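Local coordinates for putative redox protein (Lactobacillus casei, PDB 2QL8) that probably acts as a redox protein of the OsmC/Ohr family, whose characterised members reduce organic hydroperoxides, though its own substrate is not established, at residues H97-V102 against E136-F141. Numbering follows the deposited sequence.
Sequences HAQVMV and ETVTDF
Glu136 OE2 takes two side-chain hydrogen bonds from the neighbouring strand, one from His97 NE2 at 2.8 Å and one from Gln99 NE2 at 2.9 Å. The donors arrive from opposite faces of the carboxylate, each well above its plane, yet OE2 lies almost in the plane of both the imidazole and the amide. His97 CG is anti to the backbone N (chi1 -177°), and the ring meets OE2 at its edge; its ND1 is held by Thr134. Gln99 runs alongside Glu136, pointing the same way, while its OE1 bonds to Arg80. An alanine in place of Glu136 would probably leave both NE2 donors without this shared acceptor and the imidazole less firmly fixed in rotation.

Strands 91-102 and 133-137 pair in parallel within the mixed sheet that packs against helix 48-70 in this OsmC-like fold. Val100 N bonds to Glu136 O, and Val100 O receives Val138 N at 2.9 Å. Beyond the Val100-Thr137 pair a water links Val102 N to Val138 O, and the chain turns back so that Phe141 covers Met101. This selenomethionine sets SE over the ring centre, 3.8 Å from the Phe141 centroid, a Met-aromatic contact. Its CG meets Phe141 CZ at 3.8 Å, and the bend at chi3 (-68°) swings CE toward Thr139 O. The Gln99 amide lies nearly parallel to the Phe141 ring, 4° between planes, with Gln99 CB 4.1 Å from Phe141 CE1.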
loop_
_atom_site.group_PDB
_atom_site.type_symbol
_atom_site.label_atom_id
_atom_site.label_comp_id
_atom_site.label_asym_id
_atom_site.label_seq_id
_atom_site.Cartn_x
_atom_site.Cartn_y
_atom_site.Cartn_z
ATOM N N HIS A 97 4.007 -11.361 0.733
ATOM C CA HIS A 97 4.262 -12.362 1.779
ATOM C C HIS A 97 4.809 -11.685 3.030
ATOM O O HIS A 97 5.883 -11.053 2.976
ATOM C CB HIS A 97 5.248 -13.440 1.300
ATOM C CG HIS A 97 5.456 -14.501 2.335
ATOM N ND1 HIS A 97 4.467 -15.401 2.674
ATOM C CD2 HIS A 97 6.527 -14.788 3.111
ATOM C CE1 HIS A 97 4.935 -16.213 3.615
ATOM N NE2 HIS A 97 6.171 -15.848 3.908
ATOM N N ALA A 98 4.074 -11.799 4.155
ATOM C CA ALA A 98 4.500 -11.168 5.391
ATOM C C ALA A 98 5.084 -12.245 6.331
ATOM O O ALA A 98 4.578 -13.371 6.396
ATOM C CB ALA A 98 3.317 -10.461 6.085
ATOM N N GLN A 99 6.125 -11.846 7.050
ATOM C CA GLN A 99 6.742 -12.674 8.084
ATOM C C GLN A 99 6.717 -11.897 9.381
ATOM O O GLN A 99 7.146 -10.741 9.441
ATOM C CB GLN A 99 8.181 -13.031 7.685
ATOM C CG GLN A 99 8.252 -13.983 6.515
ATOM C CD GLN A 99 9.664 -14.314 6.152
ATOM O OE1 GLN A 99 10.542 -13.469 6.271
ATOM N NE2 GLN A 99 9.894 -15.545 5.744
ATOM N N VAL A 100 6.268 -12.563 10.447
ATOM C CA VAL A 100 6.096 -11.918 11.741
ATOM C C VAL A 100 6.936 -12.691 12.764
ATOM O O VAL A 100 6.847 -13.911 12.856
ATOM C CB VAL A 100 4.613 -11.930 12.176
ATOM C CG1 VAL A 100 4.466 -11.293 13.593
ATOM C CG2 VAL A 100 3.734 -11.206 11.112
HETATM N N MSE A 101 7.727 -11.950 13.521
HETATM C CA MSE A 101 8.468 -12.514 14.664
HETATM C C MSE A 101 8.087 -11.784 15.953
HETATM O O MSE A 101 7.786 -10.597 15.927
HETATM C CB MSE A 101 9.976 -12.453 14.422
HETATM C CG MSE A 101 10.560 -11.052 14.305
HETATM SE SE MSE A 101 12.436 -11.122 13.935
HETATM C CE MSE A 101 13.016 -11.816 15.577
ATOM N N VAL A 102 8.087 -12.503 17.091
ATOM C CA VAL A 102 7.914 -11.872 18.406
ATOM C C VAL A 102 9.025 -12.426 19.266
ATOM O O VAL A 102 8.937 -13.543 19.698
ATOM C CB VAL A 102 6.512 -12.117 19.040
ATOM C CG1 VAL A 102 6.364 -11.300 20.324
ATOM C CG2 VAL A 102 5.382 -11.827 18.001
ATOM N N GLU A 136 3.178 -15.628 7.593
ATOM C CA GLU A 136 3.734 -16.696 8.416
ATOM C C GLU A 136 4.462 -16.110 9.628
ATOM O O GLU A 136 4.883 -14.968 9.629
ATOM C CB GLU A 136 4.676 -17.579 7.597
ATOM C CG GLU A 136 5.935 -16.920 7.254
ATOM C CD GLU A 136 6.976 -17.860 6.592
ATOM O OE1 GLU A 136 7.104 -19.050 6.963
ATOM O OE2 GLU A 136 7.702 -17.376 5.725
ATOM N N THR A 137 4.666 -16.972 10.637
ATOM C CA THR A 137 5.420 -16.674 11.830
ATOM C C THR A 137 6.785 -17.304 11.676
ATOM O O THR A 137 6.886 -18.440 11.248
ATOM C CB THR A 137 4.714 -17.262 13.076
ATOM O OG1 THR A 137 3.338 -16.838 13.087
ATOM C CG2 THR A 137 5.439 -16.827 14.344
ATOM N N VAL A 138 7.801 -16.530 12.023
ATOM C CA VAL A 138 9.196 -16.949 11.963
ATOM C C VAL A 138 9.905 -16.637 13.271
ATOM O O VAL A 138 9.456 -15.835 14.079
ATOM C CB VAL A 138 9.919 -16.279 10.774
ATOM C CG1 VAL A 138 9.196 -16.640 9.472
ATOM C CG2 VAL A 138 10.055 -14.747 10.991
ATOM N N THR A 139 11.051 -17.274 13.501
ATOM C CA THR A 139 11.804 -16.945 14.715
ATOM C C THR A 139 12.768 -15.776 14.459
ATOM O O THR A 139 13.080 -15.036 15.376
ATOM C CB THR A 139 12.542 -18.190 15.257
ATOM O OG1 THR A 139 13.446 -18.629 14.261
ATOM C CG2 THR A 139 11.576 -19.314 15.537
ATOM N N ASP A 140 13.248 -15.611 13.223
ATOM C CA ASP A 140 14.073 -14.467 12.851
ATOM C C ASP A 140 14.005 -14.196 11.347
ATOM O O ASP A 140 13.351 -14.929 10.586
ATOM C CB ASP A 140 15.539 -14.698 13.269
ATOM C CG ASP A 140 16.104 -15.964 12.683
ATOM O OD1 ASP A 140 16.079 -16.116 11.444
ATOM O OD2 ASP A 140 16.542 -16.835 13.467
ATOM N N PHE A 141 14.671 -13.120 10.922
ATOM C CA PHE A 141 14.772 -12.791 9.499
ATOM C C PHE A 141 16.176 -13.107 8.927
ATOM O O PHE A 141 16.554 -12.546 7.899
ATOM C CB PHE A 141 14.451 -11.313 9.245
ATOM C CG PHE A 141 13.113 -10.846 9.775
ATOM C CD1 PHE A 141 11.990 -11.657 9.734
ATOM C CD2 PHE A 141 12.985 -9.546 10.231
ATOM C CE1 PHE A 141 10.754 -11.183 10.231
ATOM C CE2 PHE A 141 11.765 -9.077 10.697
ATOM C CZ PHE A 141 10.674 -9.896 10.696
HETATM O O HOH W 1 8.893 -15.225 16.746
#